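Local atomic coordinates of putative glycosidase ph117-related (Bacteroides thetaiotaomicron, PDB entry 5A7V), a protein that probably cleaves beta-mannosidic linkages, as do other members of glycoside hydrolase family GH130, and binds mannose in its pocket. Residues Ala80-Asp85 against Arg177-Trp182; Met159-Trp164 against Ala172-Arg177. All blocks are in the same frame, centred on the assembly; numbering follows the deposited sequence.

Contact 1. Residues Ala80-Asp85 against Arg177-Trp182. With SO4 (sulfate ion), chain H.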
ATOM      1  N   ALA A  80       3.043   3.630  -4.631  1.00  9.59           N
ATOM      2  CA  ALA A  80       2.317   4.765  -4.040  1.00  8.40           C
ATOM      3  C   ALA A  80       1.670   5.544  -5.172  1.00  9.56           C
ATOM      4  O   ALA A  80       2.146   5.505  -6.311  1.00 10.23           O
ATOM      5  CB  ALA A  80       3.283   5.674  -3.307  1.00 10.14           C
ATOM      6  N   ALA A  81       0.642   6.325  -4.846  1.00  9.21           N
ATOM      7  CA  ALA A  81      -0.009   7.170  -5.818  1.00  9.69           C
ATOM      8  C   ALA A  81      -0.483   8.423  -5.137  1.00 10.21           C
ATOM      9  O   ALA A  81      -0.949   8.389  -4.008  1.00 10.81           O
ATOM     10  CB  ALA A  81      -1.141   6.470  -6.539  1.00  9.34           C
ATOM     11  N   THR A  82      -0.384   9.536  -5.854  1.00  9.83           N
ATOM     12  CA  THR A  82      -0.849  10.834  -5.336  1.00 10.24           C
ATOM     13  C   THR A  82      -1.247  11.749  -6.483  1.00 10.84           C
ATOM     14  O   THR A  82      -1.100  11.410  -7.649  1.00 12.69           O
ATOM     15  CB  THR A  82       0.188  11.427  -4.344  1.00 11.76           C
ATOM     16  OG1 THR A  82      -0.380  12.477  -3.532  1.00 14.11           O
ATOM     17  CG2 THR A  82       1.419  11.933  -5.051  1.00 12.98           C
ATOM     18  N   LEU A  83      -1.672  12.960  -6.109  1.00 11.63           N
ATOM     19  CA  LEU A  83      -2.003  14.049  -7.024  1.00 12.43           C
ATOM     20  C   LEU A  83      -0.922  15.112  -6.913  1.00 13.22           C
ATOM     21  O   LEU A  83      -0.584  15.537  -5.797  1.00 13.61           O
ATOM     22  CB  LEU A  83      -3.354  14.626  -6.633  1.00 13.37           C
ATOM     23  CG  LEU A  83      -3.876  15.810  -7.406  1.00 15.91           C
ATOM     24  CD1 LEU A  83      -4.197  15.412  -8.828  1.00 17.46           C
ATOM     25  CD2 LEU A  83      -5.065  16.441  -6.706  1.00 18.01           C
ATOM     26  N   HIS A  84      -0.422  15.555  -8.067  1.00 13.79           N
ATOM     27  CA  HIS A  84       0.542  16.674  -8.092  1.00 15.13           C
ATOM     28  C   HIS A  84       0.398  17.438  -9.387  1.00 16.13           C
ATOM     29  O   HIS A  84       0.408  16.871 -10.474  1.00 15.43           O
ATOM     30  CB  HIS A  84       1.982  16.131  -7.975  1.00 17.58           C
ATOM     31  CG  HIS A  84       3.039  17.195  -7.936  1.00 20.95           C
ATOM     32  ND1 HIS A  84       3.120  18.144  -6.942  1.00 26.04           N
ATOM     33  CD2 HIS A  84       4.080  17.427  -8.765  1.00 26.29           C
ATOM     34  CE1 HIS A  84       4.145  18.951  -7.191  1.00 29.21           C
ATOM     35  NE2 HIS A  84       4.760  18.529  -8.283  1.00 43.61           N
ATOM     36  N   ASP A  85       0.246  18.751  -9.239  1.00 18.50           N
ATOM     37  CA  ASP A  85       0.186  19.663 -10.397  1.00 21.27           C
ATOM     38  C   ASP A  85      -0.864  19.156 -11.444  1.00 18.05           C
ATOM     39  O   ASP A  85      -0.640  19.173 -12.658  1.00 19.51           O
ATOM     40  CB  ASP A  85       1.597  19.778 -10.991  1.00 23.40           C
ATOM     41  CG  ASP A  85       2.559  20.622 -10.115  1.00 31.39           C
ATOM     42  OD1 ASP A  85       2.143  21.171  -9.063  1.00 42.02           O
ATOM     43  OD2 ASP A  85       3.755  20.735 -10.488  1.00 50.69           O
ATOM     44  N   ARG A 177       8.326  18.292  -0.930  1.00 13.41           N
ATOM     45  CA  ARG A 177       7.310  19.183  -1.496  1.00 14.73           C
ATOM     46  C   ARG A 177       7.036  18.912  -2.988  1.00 15.91           C
ATOM     47  O   ARG A 177       6.001  19.319  -3.514  1.00 18.75           O
ATOM     48  CB  ARG A 177       7.690  20.665  -1.282  1.00 17.26           C
ATOM     49  CG  ARG A 177       7.747  20.995   0.205  1.00 20.99           C
ATOM     50  CD  ARG A 177       7.675  22.464   0.460  1.00 23.22           C
ATOM     51  NE  ARG A 177       6.369  22.976   0.097  1.00 25.60           N
ATOM     52  CZ  ARG A 177       5.277  22.924   0.852  1.00 26.53           C
ATOM     53  NH1 ARG A 177       5.278  22.397   2.087  1.00 31.25           N
ATOM     54  NH2 ARG A 177       4.174  23.407   0.341  1.00 29.32           N
ATOM     55  N   ASN A 178       7.944  18.236  -3.673  1.00 16.25           N
ATOM     56  CA  ASN A 178       7.832  18.067  -5.104  1.00 16.97           C
ATOM     57  C   ASN A 178       7.927  16.613  -5.614  1.00 16.77           C
ATOM     58  O   ASN A 178       7.957  16.413  -6.823  1.00 18.98           O
ATOM     59  CB  ASN A 178       8.865  18.965  -5.802  1.00 19.29           C
ATOM     60  CG  ASN A 178      10.289  18.495  -5.584  1.00 18.53           C
ATOM     61  OD1 ASN A 178      10.549  17.450  -4.945  1.00 19.23           O
ATOM     62  ND2 ASN A 178      11.244  19.290  -6.088  1.00 24.53           N
ATOM     63  N   LEU A 179       7.984  15.635  -4.708  1.00 14.43           N
ATOM     64  CA  LEU A 179       8.035  14.207  -4.997  1.00 13.99           C
ATOM     65  C   LEU A 179       9.363  13.753  -5.619  1.00 15.07           C
ATOM     66  O   LEU A 179       9.482  12.569  -5.979  1.00 16.85           O
ATOM     67  CB  LEU A 179       6.822  13.799  -5.869  1.00 14.98           C
ATOM     68  CG  LEU A 179       5.455  14.012  -5.265  1.00 14.48           C
ATOM     69  CD1 LEU A 179       4.360  13.792  -6.286  1.00 15.31           C
ATOM     70  CD2 LEU A 179       5.248  13.155  -4.023  1.00 14.38           C
ATOM     71  N   LYS A 180      10.367  14.660  -5.657  1.00 18.84           N
ATOM     72  CA  LYS A 180      11.704  14.378  -6.223  1.00 20.97           C
ATOM     73  C   LYS A 180      12.808  14.525  -5.210  1.00 21.96           C
ATOM     74  O   LYS A 180      13.705  13.699  -5.135  1.00 25.41           O
ATOM     75  CB  LYS A 180      12.038  15.341  -7.371  1.00 24.42           C
ATOM     76  CG  LYS A 180      11.120  15.275  -8.545  1.00 25.47           C
ATOM     77  CD  LYS A 180      11.238  13.924  -9.201  1.00 25.77           C
ATOM     78  CE  LYS A 180      10.501  13.919 -10.519  1.00 27.70           C
ATOM     79  NZ  LYS A 180      11.189  14.730 -11.552  1.00 30.50           N
ATOM     80  N   ASP A 181      12.732  15.594  -4.432  1.00 20.23           N
ATOM     81  CA  ASP A 181      13.752  15.930  -3.447  1.00 21.08           C
ATOM     82  C   ASP A 181      13.243  15.470  -2.087  1.00 18.72           C
ATOM     83  O   ASP A 181      12.438  16.145  -1.480  1.00 22.56           O
ATOM     84  CB  ASP A 181      14.021  17.437  -3.551  1.00 23.56           C
ATOM     85  CG  ASP A 181      14.517  17.835  -4.952  1.00 25.88           C
ATOM     86  OD1 ASP A 181      15.466  17.166  -5.428  1.00 32.07           O
ATOM     87  OD2 ASP A 181      13.951  18.773  -5.584  1.00 30.62           O
ATOM     88  N   TRP A 182      13.680  14.278  -1.657  1.00 14.63           N
ATOM     89  CA  TRP A 182      13.155  13.629  -0.460  1.00 12.22           C
ATOM     90  C   TRP A 182      14.132  13.749   0.708  1.00 13.17           C
ATOM     91  O   TRP A 182      15.331  13.460   0.571  1.00 16.96           O
ATOM     92  CB  TRP A 182      12.867  12.133  -0.733  1.00 13.41           C
ATOM     93  CG  TRP A 182      11.742  11.905  -1.653  1.00 12.26           C
ATOM     94  CD1 TRP A 182      11.820  11.678  -2.993  1.00 13.52           C
ATOM     95  CD2 TRP A 182      10.361  11.838  -1.312  1.00 11.38           C
ATOM     96  NE1 TRP A 182      10.552  11.499  -3.527  1.00 13.24           N
ATOM     97  CE2 TRP A 182       9.642  11.581  -2.505  1.00 11.67           C
ATOM     98  CE3 TRP A 182       9.653  11.973  -0.113  1.00 11.45           C
ATOM     99  CZ2 TRP A 182       8.250  11.472  -2.527  1.00 11.75           C
ATOM    100  CZ3 TRP A 182       8.295  11.881  -0.126  1.00 11.27           C
ATOM    101  CH2 TRP A 182       7.586  11.659  -1.338  1.00 10.61           C
TER
HETATM  102  S   SO4 H1389       5.558  24.104  -3.244  1.00 50.32           S
HETATM  103  O1  SO4 H1389       5.286  25.352  -4.008  1.00 58.56           O
HETATM  104  O2  SO4 H1389       6.649  24.394  -2.282  1.00 58.05           O
HETATM  105  O3  SO4 H1389       6.028  23.003  -4.128  1.00 58.05           O
HETATM  106  O4  SO4 H1389       4.328  23.674  -2.532  1.00 53.30           O
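The imidazole of His84 meets Arg177-Trp182 at a slant: Leu179 CD1 and the carbonyl oxygens of Arg177 and Asn178 lie obliquely around it, while one face, toward its rim, carries Asp85 CG 3.5 Å above the ring plane. Arg177 O lies 4.1 Å from His84 CE1 and Asn178 O 4.1 Å from His84 NE2, both loose contacts; the ring's polar hold comes from outside, ND1 being hydrogen-bonded to the Tyr157 hydroxyl. The other flat group, the Arg177 guanidinium, turns away from His84 and takes a sulfate ion, probably from the crystallisation liquor, at its edge and in its plane. Arg177 NE reaches sulfate O2 over 2.8 Å (161° at the hydrogen) and Arg177 NH2 reaches sulfate O4 over 2.9 Å, NH2 also binding Glu154 O.

The apolar link between the segments is Leu179. Leu179 CD1 sits 3.7 Å from Thr82 CG2, the two side chains meeting tip to tip, and 3.7 Å from His84 CB, as histidine and leucine slide oppositely past each other. With CG anti to the backbone N (chi1 -178°), His84 keeps CB and CG beside Leu179 CD1 while the ring's far end runs on toward those carbonyls. The loop is shaped by Asn178: OD1 accepts from Lys180 N, an Asx turn, and from Asp181 N, an Asx motif, while ND2 returns a 2.8 Å bond to Asp181 OD2.

Val89 and Tyr157 also touch Leu179. A loop between the last two strands of one four-stranded antiparallel sheet thus packs against the first strand of another, consistent with neighbouring blades of the five-bladed beta-propeller of GH130 enzymes.

Contact 2. Residues Met159-Trp164 against Ala172-Arg177. With BMA (beta-D-mannopyranose), chain C; MAN (alpha-D-mannopyranose), chain D; SO4 (sulfate ion), chain H.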
ATOM      1  N   MET A 159       5.707  10.264   2.899  1.00  8.78           N
ATOM      2  CA  MET A 159       5.869   8.869   2.403  0.50  8.81           C
ATOM      3  C   MET A 159       6.183   7.970   3.575  1.00  9.33           C
ATOM      4  O   MET A 159       7.149   8.214   4.327  1.00 10.58           O
ATOM      5  CB  MET A 159       7.059   8.746   1.455  0.50  8.62           C
ATOM      6  CG  MET A 159       7.298   7.332   0.917  0.50  8.84           C
ATOM      7  SD  MET A 159       8.920   7.018   0.233  0.50 12.36           S
ATOM      8  CE  MET A 159       8.855   8.097  -1.194  0.50 13.06           C
ATOM      9  N   THR A 160       5.398   6.893   3.712  1.00  8.69           N
ATOM     10  CA  THR A 160       5.780   5.792   4.582  1.00  8.55           C
ATOM     11  C   THR A 160       6.355   4.667   3.654  1.00  7.98           C
ATOM     12  O   THR A 160       5.901   4.494   2.522  1.00  9.83           O
ATOM     13  CB  THR A 160       4.593   5.245   5.355  1.00  9.35           C
ATOM     14  OG1 THR A 160       3.645   4.687   4.446  1.00 11.22           O
ATOM     15  CG2 THR A 160       3.897   6.332   6.210  1.00 10.28           C
ATOM     16  N   TYR A 161       7.390   4.016   4.108  1.00  8.34           N
ATOM     17  CA  TYR A 161       8.026   2.942   3.293  1.00  8.33           C
ATOM     18  C   TYR A 161       8.807   2.015   4.202  1.00  8.74           C
ATOM     19  O   TYR A 161       8.948   2.274   5.400  1.00  9.39           O
ATOM     20  CB  TYR A 161       8.922   3.580   2.219  1.00  9.21           C
ATOM     21  CG  TYR A 161      10.210   4.201   2.734  1.00  9.27           C
ATOM     22  CD1 TYR A 161      10.205   5.496   3.321  1.00  9.83           C
ATOM     23  CD2 TYR A 161      11.382   3.559   2.599  1.00 13.95           C
ATOM     24  CE1 TYR A 161      11.342   6.059   3.809  1.00 10.01           C
ATOM     25  CE2 TYR A 161      12.576   4.090   3.076  1.00  9.75           C
ATOM     26  CZ  TYR A 161      12.568   5.397   3.683  1.00  9.38           C
ATOM     27  OH  TYR A 161      13.769   5.981   4.084  1.00 10.89           O
ATOM     28  N   THR A 162       9.259   0.873   3.638  1.00  8.82           N
ATOM     29  CA  THR A 162      10.082  -0.049   4.381  1.00  8.63           C
ATOM     30  C   THR A 162      11.571   0.114   4.061  1.00  9.31           C
ATOM     31  O   THR A 162      11.955   0.102   2.871  1.00  9.76           O
ATOM     32  CB  THR A 162       9.716  -1.512   4.020  1.00  9.92           C
ATOM     33  OG1 THR A 162       8.299  -1.648   4.086  1.00 10.77           O
ATOM     34  CG2 THR A 162      10.364  -2.454   5.002  1.00 10.93           C
ATOM     35  N   GLN A 163      12.388   0.227   5.100  1.00  9.01           N
ATOM     36  CA  GLN A 163      13.831   0.133   4.980  1.00  9.37           C
ATOM     37  C   GLN A 163      14.212  -1.339   5.095  1.00 10.53           C
ATOM     38  O   GLN A 163      13.822  -1.978   6.072  1.00 11.30           O
ATOM     39  CB  GLN A 163      14.518   0.952   6.109  1.00  9.79           C
ATOM     40  CG  GLN A 163      14.121   2.401   6.123  1.00 10.22           C
ATOM     41  CD  GLN A 163      14.773   3.122   7.273  1.00 11.51           C
ATOM     42  OE1 GLN A 163      14.547   2.791   8.452  1.00 12.60           O
ATOM     43  NE2 GLN A 163      15.534   4.132   6.964  1.00 11.85           N
ATOM     44  N   TRP A 164      15.022  -1.831   4.170  1.00  9.74           N
ATOM     45  CA  TRP A 164      15.417  -3.225   4.214  1.00 10.27           C
ATOM     46  C   TRP A 164      16.928  -3.368   4.078  1.00 10.20           C
ATOM     47  O   TRP A 164      17.527  -3.010   3.042  1.00 11.62           O
ATOM     48  CB  TRP A 164      14.671  -4.040   3.150  1.00 10.68           C
ATOM     49  CG  TRP A 164      14.928  -5.523   3.056  1.00 10.54           C
ATOM     50  CD1 TRP A 164      15.137  -6.205   1.899  1.00 10.46           C
ATOM     51  CD2 TRP A 164      14.965  -6.490   4.116  1.00 10.60           C
ATOM     52  NE1 TRP A 164      15.241  -7.549   2.149  1.00 10.82           N
ATOM     53  CE2 TRP A 164      15.140  -7.769   3.502  1.00 10.51           C
ATOM     54  CE3 TRP A 164      14.816  -6.436   5.508  1.00 11.54           C
ATOM     55  CZ2 TRP A 164      15.190  -8.963   4.231  1.00 12.92           C
ATOM     56  CZ3 TRP A 164      14.844  -7.641   6.228  1.00 12.41           C
ATOM     57  CH2 TRP A 164      15.020  -8.891   5.591  1.00 12.93           C
ATOM     58  N   ALA A 172       9.495   3.425   7.890  1.00  9.04           N
ATOM     59  CA  ALA A 172      10.194   4.722   7.929  1.00  9.50           C
ATOM     60  C   ALA A 172       9.424   5.783   7.197  1.00 10.06           C
ATOM     61  O   ALA A 172       8.473   5.533   6.487  1.00  9.51           O
ATOM     62  CB  ALA A 172      11.596   4.575   7.359  1.00 10.29           C
ATOM     63  N   ILE A 173       9.859   7.051   7.391  1.00  9.37           N
ATOM     64  CA  ILE A 173       9.162   8.236   6.862  1.00  9.40           C
ATOM     65  C   ILE A 173      10.138   9.073   6.029  1.00  9.65           C
ATOM     66  O   ILE A 173      11.307   9.282   6.448  1.00 10.60           O
ATOM     67  CB  ILE A 173       8.562   9.125   7.984  1.00 10.03           C
ATOM     68  CG1 ILE A 173       7.752   8.343   9.016  1.00 10.52           C
ATOM     69  CG2 ILE A 173       7.771  10.262   7.379  1.00 11.04           C
ATOM     70  CD1 ILE A 173       6.476   7.689   8.462  1.00 11.52           C
ATOM     71  N   ALA A 174       9.655   9.543   4.906  1.00  9.33           N
ATOM     72  CA  ALA A 174      10.386  10.578   4.122  1.00  9.65           C
ATOM     73  C   ALA A 174       9.380  11.634   3.710  1.00  9.80           C
ATOM     74  O   ALA A 174       8.191  11.381   3.583  1.00 10.17           O
ATOM     75  CB  ALA A 174      11.043   9.957   2.886  1.00  9.90           C
ATOM     76  N   THR A 175       9.892  12.876   3.541  1.00 10.83           N
ATOM     77  CA  THR A 175       9.028  13.976   3.157  1.00 10.68           C
ATOM     78  C   THR A 175       9.586  14.765   1.984  1.00 10.49           C
ATOM     79  O   THR A 175      10.810  14.754   1.732  1.00 12.89           O
ATOM     80  CB  THR A 175       8.755  14.957   4.329  1.00 11.79           C
ATOM     81  OG1 THR A 175       9.965  15.576   4.738  1.00 14.13           O
ATOM     82  CG2 THR A 175       8.132  14.228   5.533  1.00 12.86           C
ATOM     83  N   SER A 176       8.692  15.418   1.270  1.00 10.79           N
ATOM     84  CA  SER A 176       9.062  16.194   0.057  0.50 11.68           C
ATOM     85  C   SER A 176       7.964  17.184  -0.278  1.00 12.50           C
ATOM     86  O   SER A 176       6.794  16.922   0.013  1.00 13.93           O
ATOM     87  CB  SER A 176       9.272  15.237  -1.140  0.50 12.40           C
ATOM     88  OG  SER A 176       9.530  15.936  -2.353  0.50 12.33           O
ATOM     89  N   ARG A 177       8.326  18.292  -0.930  1.00 13.41           N
ATOM     90  CA  ARG A 177       7.310  19.183  -1.496  1.00 14.73           C
ATOM     91  C   ARG A 177       7.036  18.912  -2.988  1.00 15.91           C
ATOM     92  O   ARG A 177       6.001  19.319  -3.514  1.00 18.75           O
ATOM     93  CB  ARG A 177       7.690  20.665  -1.282  1.00 17.26           C
ATOM     94  CG  ARG A 177       7.747  20.995   0.205  1.00 20.99           C
ATOM     95  CD  ARG A 177       7.675  22.464   0.460  1.00 23.22           C
ATOM     96  NE  ARG A 177       6.369  22.976   0.097  1.00 25.60           N
ATOM     97  CZ  ARG A 177       5.277  22.924   0.852  1.00 26.53           C
ATOM     98  NH1 ARG A 177       5.278  22.397   2.087  1.00 31.25           N
ATOM     99  NH2 ARG A 177       4.174  23.407   0.341  1.00 29.32           N
TER
HETATM  100  C1  BMA C1385       9.204  -9.892   2.474  0.50 12.75           C
HETATM  101  C2  BMA C1385       8.532  -9.225   1.269  0.50 12.31           C
HETATM  102  C3  BMA C1385       9.598  -8.615   0.389  0.50 10.32           C
HETATM  103  C4  BMA C1385      10.483  -7.690   1.202  0.50 10.24           C
HETATM  104  C5  BMA C1385      10.936  -8.343   2.513  0.50 11.08           C
HETATM  105  C6  BMA C1385      11.683  -7.385   3.421  0.50 11.19           C
HETATM  106  O1  BMA C1385       8.338 -10.564   3.374  0.50 16.46           O
HETATM  107  O2  BMA C1385       7.660  -8.171   1.700  0.50 12.70           O
HETATM  108  O3  BMA C1385       9.042  -7.910  -0.785  0.50  9.54           O
HETATM  109  O4  BMA C1385      11.623  -7.369   0.388  0.50 11.18           O
HETATM  110  O5  BMA C1385       9.838  -8.892   3.279  0.50 10.47           O
HETATM  111  O6  BMA C1385      10.911  -6.234   3.774  0.50 12.18           O
HETATM  112  C1  MAN D1485       9.325  -9.820   2.584  0.50 13.00           C
HETATM  113  C2  MAN D1485       8.412  -9.229   1.597  0.50 12.93           C
HETATM  114  C3  MAN D1485       9.328  -8.630   0.554  0.50 11.57           C
HETATM  115  C4  MAN D1485      10.385  -7.684   1.110  0.50 11.20           C
HETATM  116  C5  MAN D1485      11.086  -8.282   2.317  0.50 11.48           C
HETATM  117  C6  MAN D1485      11.766  -7.237   3.176  0.50 11.66           C
HETATM  118  O1  MAN D1485       9.991 -10.969   2.221  0.50 15.37           O
HETATM  119  O2  MAN D1485       7.635  -8.158   2.121  0.50 14.58           O
HETATM  120  O3  MAN D1485       8.621  -7.895  -0.455  0.50 11.58           O
HETATM  121  O4  MAN D1485      11.375  -7.413   0.101  0.50 10.62           O
HETATM  122  O5  MAN D1485      10.181  -8.937   3.183  0.50 12.00           O
HETATM  123  O6  MAN D1485      10.862  -6.240   3.664  0.50 12.61           O
HETATM  124  S   SO4 H1389       5.558  24.104  -3.244  1.00 50.32           S
HETATM  125  O1  SO4 H1389       5.286  25.352  -4.008  1.00 58.56           O
HETATM  126  O2  SO4 H1389       6.649  24.394  -2.282  1.00 58.05           O
HETATM  127  O3  SO4 H1389       6.028  23.003  -4.128  1.00 58.05           O
HETATM  128  O4  SO4 H1389       4.328  23.674  -2.532  1.00 53.30           O
HETATM  129  O   HOH W   1      13.504   7.582   6.321  1.00 12.51           O
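Tyr161 holds CG between its backbone N and carbonyl carbon (chi1 72°), a turn that lays the ring across the neighbouring strand onto Ala172, whereas Gln163 sets CG anti to the carbonyl carbon (chi1 -57°) and runs its extended chain to the same methyl. Both belong to a beta hairpin, strands 157-164 and 169-176, the middle pair of a four-stranded antiparallel sheet that probably forms a propeller blade. Ala172 CB lies over one face of the tyrosine ring, 4.2 Å from its centroid, in a CH-pi contact; Gln163 CD closes in at 3.5 Å from that CB.

Backbone bonds fix the register. Met159 and Ala174 exchange N-H and carbonyl, as do Tyr161 and Ala172, and the pair between them, Thr160 with Ile173, is non-hydrogen-bonded. These two point the same way, with Thr160 CG2 3.7 Å from Ile173 CD1 on the face away from Tyr161. The N-to-C directions of the short segments differ by 138°, a marked twist from exactly antiparallel.

At the strand's end Trp164 serves the mannose site: C6 of the sugar, modelled as both anomers, sits over the centre of one indole face, while NE1 bonds to Gly103 O. The polar ends near Ala172 are held too, Glu139 OE2 pairing with both Tyr161 OH and Gln163 NE2. One water donates to Tyr161 OH and to Ile173 O, at 2.8 Å from each oxygen.

Overall arrangement
Contact 2 pairs the two strands of a hairpin, while contact 1 packs the loop that follows it against a strand of another sheet. Their centres lie 12 Å apart, and Arg177, where strand 169-176 gives way to the loop, belongs to both. In sequence, contact 2 is nested inside the chain loop that contact 1 closes. Trp182 connects them, Trp182 CE3 lying 3.5 Å from Thr175 C. The sulfate marks the outer end of strand 169-176, whereas Trp164, at the far end of its partner strand, borders a mannose site and ties contact 2 directly to bound carbohydrate. A second bound alpha-mannose lies about 11 Å from the Tyr161 side chain.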